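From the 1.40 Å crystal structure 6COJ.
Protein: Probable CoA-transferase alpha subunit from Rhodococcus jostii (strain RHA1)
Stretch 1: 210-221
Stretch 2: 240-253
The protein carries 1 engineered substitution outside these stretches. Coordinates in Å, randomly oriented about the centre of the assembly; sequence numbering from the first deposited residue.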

ATOM      1  N   ALA A 210      10.087  -1.079 -12.556  1.00 14.03           N
ATOM      2  CA  ALA A 210      10.723  -1.139 -13.863  1.00 14.96           C
ATOM      3  C   ALA A 210      11.906  -0.183 -13.967  1.00 16.28           C
ATOM      4  O   ALA A 210      11.988   0.831 -13.270  1.00 15.89           O
ATOM      5  N   GLU A 211      12.795  -0.498 -14.913  1.00 16.10           N
ATOM      6  CA  GLU A 211      13.925   0.370 -15.231  1.00 17.42           C
ATOM      7  C   GLU A 211      13.525   1.501 -16.176  1.00 17.55           C
ATOM      8  O   GLU A 211      13.846   2.668 -15.927  1.00 19.91           O
ATOM      9  N   LYS A 212      12.835   1.174 -17.270  1.00 18.51           N
ATOM     10  CA  LYS A 212      12.382   2.154 -18.257  1.00 15.82           C
ATOM     11  C   LYS A 212      10.861   2.201 -18.241  1.00 14.45           C
ATOM     12  O   LYS A 212      10.208   1.161 -18.341  1.00 17.28           O
ATOM     13  N   ARG A 213      10.290   3.398 -18.116  1.00 12.92           N
ATOM     14  CA  ARG A 213       8.865   3.541 -17.854  1.00 12.82           C
ATOM     15  C   ARG A 213       8.241   4.453 -18.898  1.00 14.95           C
ATOM     16  O   ARG A 213       8.639   5.614 -19.031  1.00 16.24           O
ATOM     17  N   PHE A 214       7.251   3.937 -19.621  1.00 14.39           N
ATOM     18  CA  PHE A 214       6.559   4.708 -20.646  1.00 14.50           C
ATOM     19  C   PHE A 214       5.083   4.784 -20.298  1.00 16.05           C
ATOM     20  O   PHE A 214       4.442   3.750 -20.078  1.00 18.40           O
ATOM     21  N   VAL A 215       4.558   6.006 -20.212  1.00 16.13           N
ATOM     22  CA  VAL A 215       3.143   6.242 -19.938  1.00 14.05           C
ATOM     23  C   VAL A 215       2.538   6.917 -21.156  1.00 15.62           C
ATOM     24  O   VAL A 215       3.034   7.956 -21.610  1.00 16.65           O
ATOM     25  N   SER A 216       1.505   6.306 -21.718  1.00 13.55           N
ATOM     26  CA  SER A 216       0.672   7.005 -22.679  1.00 14.37           C
ATOM     27  C   SER A 216      -0.502   7.623 -21.926  1.00 15.39           C
ATOM     28  O   SER A 216      -0.967   7.074 -20.925  1.00 16.55           O
ATOM     29  N   VAL A 217      -0.946   8.796 -22.377  1.00 16.27           N
ATOM     30  CA  VAL A 217      -2.038   9.505 -21.714  1.00 15.52           C
ATOM     31  C   VAL A 217      -3.028   9.981 -22.763  1.00 17.63           C
ATOM     32  O   VAL A 217      -2.662  10.250 -23.911  1.00 18.06           O
ATOM     33  N   GLU A 218      -4.300  10.105 -22.359  1.00 19.13           N
ATOM     34  CA  GLU A 218      -5.305  10.641 -23.274  1.00 20.63           C
ATOM     35  C   GLU A 218      -4.962  12.054 -23.731  1.00 21.47           C
ATOM     36  O   GLU A 218      -5.241  12.431 -24.876  1.00 23.53           O
ATOM     37  N   ARG A 219      -4.391  12.857 -22.842  1.00 20.22           N
ATOM     38  CA  ARG A 219      -4.080  14.243 -23.140  1.00 21.15           C
ATOM     39  C   ARG A 219      -2.914  14.670 -22.260  1.00 19.28           C
ATOM     40  O   ARG A 219      -2.862  14.335 -21.071  1.00 18.72           O
ATOM     41  N   VAL A 220      -1.985  15.413 -22.853  1.00 20.36           N
ATOM     42  CA  VAL A 220      -0.895  16.046 -22.129  1.00 19.22           C
ATOM     43  C   VAL A 220      -1.308  17.479 -21.843  1.00 20.03           C
ATOM     44  O   VAL A 220      -1.754  18.199 -22.749  1.00 22.02           O
ATOM     45  N   VAL A 221      -1.180  17.888 -20.579  1.00 19.29           N
ATOM     46  CA  VAL A 221      -1.538  19.225 -20.126  1.00 20.45           C
ATOM     47  C   VAL A 221      -0.378  19.772 -19.302  1.00 20.80           C
ATOM     48  O   VAL A 221       0.542  19.049 -18.933  1.00 19.28           O
ATOM     49  N   MET A 240       9.741  10.883 -10.858  1.00 15.94           N
ATOM     50  CA  MET A 240      10.730   9.828 -10.650  1.00 19.38           C
ATOM     51  C   MET A 240      10.252   8.475 -11.118  1.00 14.27           C
ATOM     52  O   MET A 240      10.980   7.488 -10.947  1.00 17.24           O
ATOM     53  N   MET A 241       9.033   8.388 -11.637  1.00 14.58           N
ATOM     54  CA  MET A 241       8.445   7.111 -12.009  1.00 15.00           C
ATOM     55  C   MET A 241       8.245   6.946 -13.506  1.00 14.87           C
ATOM     56  O   MET A 241       7.690   5.921 -13.926  1.00 15.57           O
ATOM     57  N   VAL A 242       8.677   7.912 -14.320  1.00 13.83           N
ATOM     58  CA  VAL A 242       8.360   7.947 -15.745  1.00 13.69           C
ATOM     59  C   VAL A 242       9.586   8.396 -16.523  1.00 16.02           C
ATOM     60  O   VAL A 242      10.260   9.359 -16.145  1.00 16.19           O
ATOM     61  N   ASP A 243       9.852   7.724 -17.641  1.00 16.07           N
ATOM     62  CA  ASP A 243      10.924   8.147 -18.529  1.00 16.37           C
ATOM     63  C   ASP A 243      10.446   8.724 -19.849  1.00 15.79           C
ATOM     64  O   ASP A 243      11.127   9.586 -20.404  1.00 17.86           O
ATOM     65  N   GLY A 244       9.299   8.292 -20.349  1.00 15.58           N
ATOM     66  CA  GLY A 244       8.741   8.873 -21.556  1.00 16.59           C
ATOM     67  C   GLY A 244       7.240   8.995 -21.440  1.00 15.99           C
ATOM     68  O   GLY A 244       6.572   8.152 -20.831  1.00 15.26           O
ATOM     69  N   VAL A 245       6.717  10.063 -22.041  1.00 15.21           N
ATOM     70  CA  VAL A 245       5.294  10.391 -22.031  1.00 14.89           C
ATOM     71  C   VAL A 245       4.802  10.432 -23.471  1.00 15.23           C
ATOM     72  O   VAL A 245       5.355  11.171 -24.293  1.00 17.45           O
ATOM     73  N   VAL A 246       3.756   9.665 -23.770  1.00 15.52           N
ATOM     74  CA  VAL A 246       3.174   9.612 -25.110  1.00 16.81           C
ATOM     75  C   VAL A 246       1.750  10.147 -25.037  1.00 18.34           C
ATOM     76  O   VAL A 246       0.944   9.668 -24.233  1.00 19.67           O
ATOM     77  N   GLU A 247       1.433  11.125 -25.874  1.00 18.40           N
ATOM     78  CA  GLU A 247       0.052  11.581 -25.983  1.00 17.31           C
ATOM     79  C   GLU A 247      -0.675  10.674 -26.966  1.00 18.05           C
ATOM     80  O   GLU A 247      -0.356  10.665 -28.158  1.00 21.52           O
ATOM     81  N   ALA A 248      -1.648   9.909 -26.475  1.00 18.49           N
ATOM     82  CA  ALA A 248      -2.361   8.920 -27.286  1.00 17.61           C
ATOM     83  C   ALA A 248      -3.842   8.964 -26.956  1.00 17.44           C
ATOM     84  O   ALA A 248      -4.352   8.154 -26.170  1.00 17.68           O
ATOM     85  N   PRO A 249      -4.578   9.905 -27.551  1.00 19.25           N
ATOM     86  CA  PRO A 249      -6.038   9.932 -27.382  1.00 18.71           C
ATOM     87  C   PRO A 249      -6.666   8.635 -27.871  1.00 21.08           C
ATOM     88  O   PRO A 249      -6.303   8.109 -28.926  1.00 20.77           O
ATOM     89  N   ASN A 250      -7.605   8.109 -27.079  1.00 19.48           N
ATOM     90  CA  ASN A 250      -8.216   6.809 -27.347  1.00 18.42           C
ATOM     91  C   ASN A 250      -7.180   5.692 -27.341  1.00 17.39           C
ATOM     92  O   ASN A 250      -7.388   4.641 -27.958  1.00 19.39           O
ATOM     93  N   GLY A 251      -6.070   5.911 -26.629  1.00 18.20           N
ATOM     94  CA  GLY A 251      -4.938   5.003 -26.630  1.00 20.33           C
ATOM     95  C   GLY A 251      -5.133   3.737 -25.828  1.00 17.83           C
ATOM     96  O   GLY A 251      -4.235   2.887 -25.828  1.00 16.74           O
ATOM     97  N   ALA A 252      -6.267   3.597 -25.136  1.00 15.80           N
ATOM     98  CA  ALA A 252      -6.623   2.344 -24.495  1.00 15.51           C
ATOM     99  C   ALA A 252      -7.614   1.518 -25.312  1.00 14.74           C
ATOM    100  O   ALA A 252      -7.875   0.366 -24.954  1.00 16.27           O
ATOM    101  N   HIS A 253      -8.153   2.066 -26.400  1.00 16.60           N
ATOM    102  CA  HIS A 253      -9.122   1.329 -27.210  1.00 16.98           C
ATOM    103  C   HIS A 253      -8.501   0.001 -27.654  1.00 15.97           C
ATOM    104  O   HIS A 253      -7.375   0.006 -28.142  1.00 18.77           O
TER

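Two neighbouring parallel strands, 213-217 and 244-247, make this contact through a backbone ladder, with valines packed on one face of the sheet and charged side chains at each end of the ladder.

The ladder sets the register. Gly244 N and Val246 N donate to Arg213 O and Val215 O, Val215 N and Val217 N donate back to Gly244 O and Val246 O, and Ala248 N to Val217 O extends the series at 2.8 Å. Side chains therefore alternate between faces in matched pairs.

On one face lie Val215, Val217, Val245 and Glu247. Val215, in the p rotamer, places CG1 3.6 Å from Val242 CG1 and 4.0 Å from Val245 CG2. Val245, in t, turns its CG1 the other way along the strand, 4.0 Å from Val220 CG2 and 4.4 Å from Val217 CG2. Val217 is m and Val220, like Val245, is t.

The other face pairs Phe214 with Gly244 and Ser216 with Val246. The absence of a side chain at Gly244 matters here: an ideal CB would sit 2.8 Å from Phe214 CD1, a clash with the ring in its m rotamer. Ser216, in p, has CB 4.1 Å from both Val246 CB and Ala248 CB. Ser216 OG lies 2.8 Å from a water oxygen, in a hydrogen bond, and that water donates to Gly251 O.

At the N-terminal end, Arg213 points toward the second stretch and folds compactly through m, p, p. Its NE forms a salt bridge with Asp243 OD2 at 3.0 Å, and its NH2 donates to Met240 O at 2.9 Å; both partners lie at the guanidinium edge, leaving Val242 N over one face. Asp243, chi1 m, uses the same OD2 to accept from Arg213 N at 2.8 Å, so one carboxylate oxygen holds both backbone and side chain of the arginine. Two waters complete the setting, one linking Arg213 NH1 to Met240 O, the other linking Arg213 NH2 to Asp243 OD1.

Beyond the other end of the ladder, two glutamates reach across to backbone amides. Glu218 has its CB directed away, yet the m, m rotamer brings OE2 back to within 2.8 Å of Asn250 N, inside the type II turn from Ala248 to Gly251. Glu247, extended as t, t, accepts from Val220 N through OE2 at 2.9 Å, and its CB lies 3.8 Å from Val220 CG2. The rule is consistent: carboxylates satisfy amides beyond the regular ladder, while valines fill the face between.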

ATOM      1  CB  ALA A 210       9.719  -0.807 -14.974  1.00 14.48           C
ATOM      2  CB  GLU A 211      15.028  -0.466 -15.868  1.00 19.74           C
ATOM      3  CG  GLU A 211      16.287   0.294 -16.221  1.00 28.72           C
ATOM      4  CD  GLU A 211      17.084   0.713 -15.003  1.00 74.21           C
ATOM      5  OE1 GLU A 211      17.906   1.647 -15.127  1.00 84.74           O
ATOM      6  OE2 GLU A 211      16.884   0.101 -13.928  1.00 77.31           O
ATOM      7  CB  LYS A 212      12.831   1.756 -19.666  1.00 17.56           C
ATOM      8  CG  LYS A 212      14.323   1.609 -19.867  1.00 24.97           C
ATOM      9  CD  LYS A 212      14.597   1.081 -21.280  1.00 34.57           C
ATOM     10  CE  LYS A 212      15.996   0.509 -21.427  1.00 40.13           C
ATOM     11  NZ  LYS A 212      17.045   1.517 -21.119  1.00 54.99           N
ATOM     12  CB  ARG A 213       8.647   4.122 -16.457  1.00 14.57           C
ATOM     13  CG  ARG A 213       8.875   3.132 -15.317  1.00 16.09           C
ATOM     14  CD  ARG A 213      10.342   2.925 -14.981  1.00 17.68           C
ATOM     15  NE  ARG A 213      11.013   4.177 -14.630  1.00 15.82           N
ATOM     16  CZ  ARG A 213      11.019   4.698 -13.407  1.00 19.13           C
ATOM     17  NH1 ARG A 213      10.384   4.081 -12.422  1.00 17.47           N
ATOM     18  NH2 ARG A 213      11.666   5.828 -13.174  1.00 18.50           N
ATOM     19  CB  PHE A 214       6.800   4.092 -22.023  1.00 15.26           C
ATOM     20  CG  PHE A 214       8.247   4.049 -22.369  1.00 15.93           C
ATOM     21  CD1 PHE A 214       8.906   5.201 -22.747  1.00 18.12           C
ATOM     22  CD2 PHE A 214       8.977   2.885 -22.176  1.00 24.69           C
ATOM     23  CE1 PHE A 214      10.253   5.182 -23.001  1.00 25.31           C
ATOM     24  CE2 PHE A 214      10.330   2.856 -22.437  1.00 24.70           C
ATOM     25  CZ  PHE A 214      10.968   4.010 -22.847  1.00 24.86           C
ATOM     26  CB  VAL A 215       2.904   7.072 -18.662  1.00 17.41           C
ATOM     27  CG1 VAL A 215       3.589   8.426 -18.722  1.00 21.77           C
ATOM     28  CG2 VAL A 215       1.410   7.241 -18.420  1.00 15.74           C
ATOM     29  CB  SER A 216       0.223   6.070 -23.813  1.00 15.37           C
ATOM     30  OG  SER A 216      -0.462   4.928 -23.323  1.00 16.44           O
ATOM     31  CB  VAL A 217      -1.568  10.706 -20.852  1.00 16.64           C
ATOM     32  CG1 VAL A 217      -0.716  10.235 -19.698  1.00 16.23           C
ATOM     33  CG2 VAL A 217      -0.806  11.704 -21.710  1.00 20.16           C
ATOM     34  CB  GLU A 218      -6.696  10.647 -22.637  1.00 22.53           C
ATOM     35  CG  GLU A 218      -7.295   9.294 -22.316  1.00 22.16           C
ATOM     36  CD  GLU A 218      -7.623   8.518 -23.581  1.00 23.83           C
ATOM     37  OE1 GLU A 218      -7.274   7.322 -23.621  1.00 22.89           O
ATOM     38  OE2 GLU A 218      -8.169   9.112 -24.532  1.00 26.21           O
ATOM     39  CB  ARG A 219      -5.289  15.143 -22.850  1.00 24.24           C
ATOM     40  CG  ARG A 219      -5.077  16.611 -23.202  1.00 30.12           C
ATOM     41  CD  ARG A 219      -6.295  17.450 -22.843  1.00 43.60           C
ATOM     42  NE  ARG A 219      -7.503  16.959 -23.489  1.00 58.52           N
ATOM     43  CZ  ARG A 219      -7.967  17.415 -24.650  1.00 77.35           C
ATOM     44  NH1 ARG A 219      -7.313  18.374 -25.300  1.00 73.09           N
ATOM     45  NH2 ARG A 219      -9.085  16.906 -25.167  1.00 58.89           N
ATOM     46  CB  VAL A 220       0.415  15.999 -22.934  1.00 21.65           C
ATOM     47  CG1 VAL A 220       1.496  16.809 -22.226  1.00 24.58           C
ATOM     48  CG2 VAL A 220       0.877  14.576 -23.097  1.00 21.51           C
ATOM     49  CB  VAL A 221      -2.834  19.211 -19.291  1.00 22.25           C
ATOM     50  CG1 VAL A 221      -4.001  18.680 -20.120  1.00 24.17           C
ATOM     51  CG2 VAL A 221      -2.638  18.366 -18.041  1.00 21.67           C
ATOM     52  CB  MET A 240      11.030   9.653  -9.167  1.00 26.67           C
ATOM     53  CG  MET A 240      11.339  10.899  -8.464  1.00 26.31           C
ATOM     54  SD  MET A 240      12.024  10.537  -6.869  1.00 20.53           S
ATOM     55  CE  MET A 240      10.580  10.121  -5.920  1.00 19.65           C
ATOM     56  CB  MET A 241       7.103   6.938 -11.293  1.00 14.76           C
ATOM     57  CG  MET A 241       7.235   6.984  -9.779  1.00 15.27           C
ATOM     58  SD  MET A 241       5.670   7.153  -8.892  1.00 15.99           S
ATOM     59  CE  MET A 241       4.931   5.544  -9.157  1.00 16.94           C
ATOM     60  CB  VAL A 242       7.191   8.917 -16.010  1.00 13.50           C
ATOM     61  CG1 VAL A 242       6.956   9.075 -17.519  1.00 15.58           C
ATOM     62  CG2 VAL A 242       5.937   8.441 -15.307  1.00 17.02           C
ATOM     63  CB  ASP A 243      11.910   7.001 -18.771  1.00 19.04           C
ATOM     64  CG  ASP A 243      12.457   6.459 -17.476  1.00 24.94           C
ATOM     65  OD1 ASP A 243      13.182   7.197 -16.773  1.00 27.63           O
ATOM     66  OD2 ASP A 243      12.121   5.316 -17.129  1.00 17.01           O
ATOM     67  CB  VAL A 245       5.046  11.754 -21.357  1.00 17.61           C
ATOM     68  CG1 VAL A 245       3.567  12.148 -21.462  1.00 17.35           C
ATOM     69  CG2 VAL A 245       5.504  11.732 -19.915  1.00 17.88           C
ATOM     70  CB  VAL A 246       3.173   8.179 -25.670  1.00 16.54           C
ATOM     71  CG1 VAL A 246       2.576   8.163 -27.080  1.00 18.12           C
ATOM     72  CG2 VAL A 246       4.586   7.590 -25.667  1.00 20.11           C
ATOM     73  CB  GLU A 247      -0.015  13.041 -26.425  1.00 19.35           C
ATOM     74  CG  GLU A 247      -1.414  13.608 -26.352  1.00 20.49           C
ATOM     75  CD  GLU A 247      -1.423  15.120 -26.370  1.00 27.81           C
ATOM     76  OE1 GLU A 247      -0.514  15.711 -26.993  1.00 41.07           O
ATOM     77  OE2 GLU A 247      -2.328  15.716 -25.747  1.00 25.19           O
ATOM     78  CB  ALA A 248      -1.782   7.517 -27.087  1.00 18.86           C
ATOM     79  CB  PRO A 249      -6.485  11.121 -28.242  1.00 23.29           C
ATOM     80  CG  PRO A 249      -5.236  11.879 -28.568  1.00 23.04           C
ATOM     81  CD  PRO A 249      -4.091  10.932 -28.482  1.00 19.74           C
ATOM     82  CB  ASN A 250      -9.048   6.803 -28.643  1.00 19.23           C
ATOM     83  CG  ASN A 250     -10.311   5.956 -28.533  1.00 24.13           C
ATOM     84  OD1 ASN A 250     -10.962   5.917 -27.487  1.00 25.33           O
ATOM     85  ND2 ASN A 250     -10.670   5.279 -29.627  1.00 25.43           N
ATOM     86  CB  ALA A 252      -7.172   2.594 -23.084  1.00 15.50           C
ATOM     87  CB  HIS A 253      -9.509   2.156 -28.438  1.00 17.74           C
ATOM     88  CG  HIS A 253     -10.589   1.527 -29.258  1.00 17.92           C
ATOM     89  ND1 HIS A 253     -10.334   0.562 -30.211  1.00 18.58           N
ATOM     90  CD2 HIS A 253     -11.931   1.710 -29.254  1.00 21.79           C
ATOM     91  CE1 HIS A 253     -11.473   0.173 -30.753  1.00 19.84           C
ATOM     92  NE2 HIS A 253     -12.456   0.860 -30.197  1.00 19.50           N
TER
HETATM   93  O   HOH W   1      10.202   4.989  -9.649  1.00 21.10           O
HETATM   94  O   HOH W   2      14.156   6.733 -14.584  1.00 34.16           O
HETATM   95  O   HOH W   3      -1.226   3.005 -25.181  1.00 15.95           O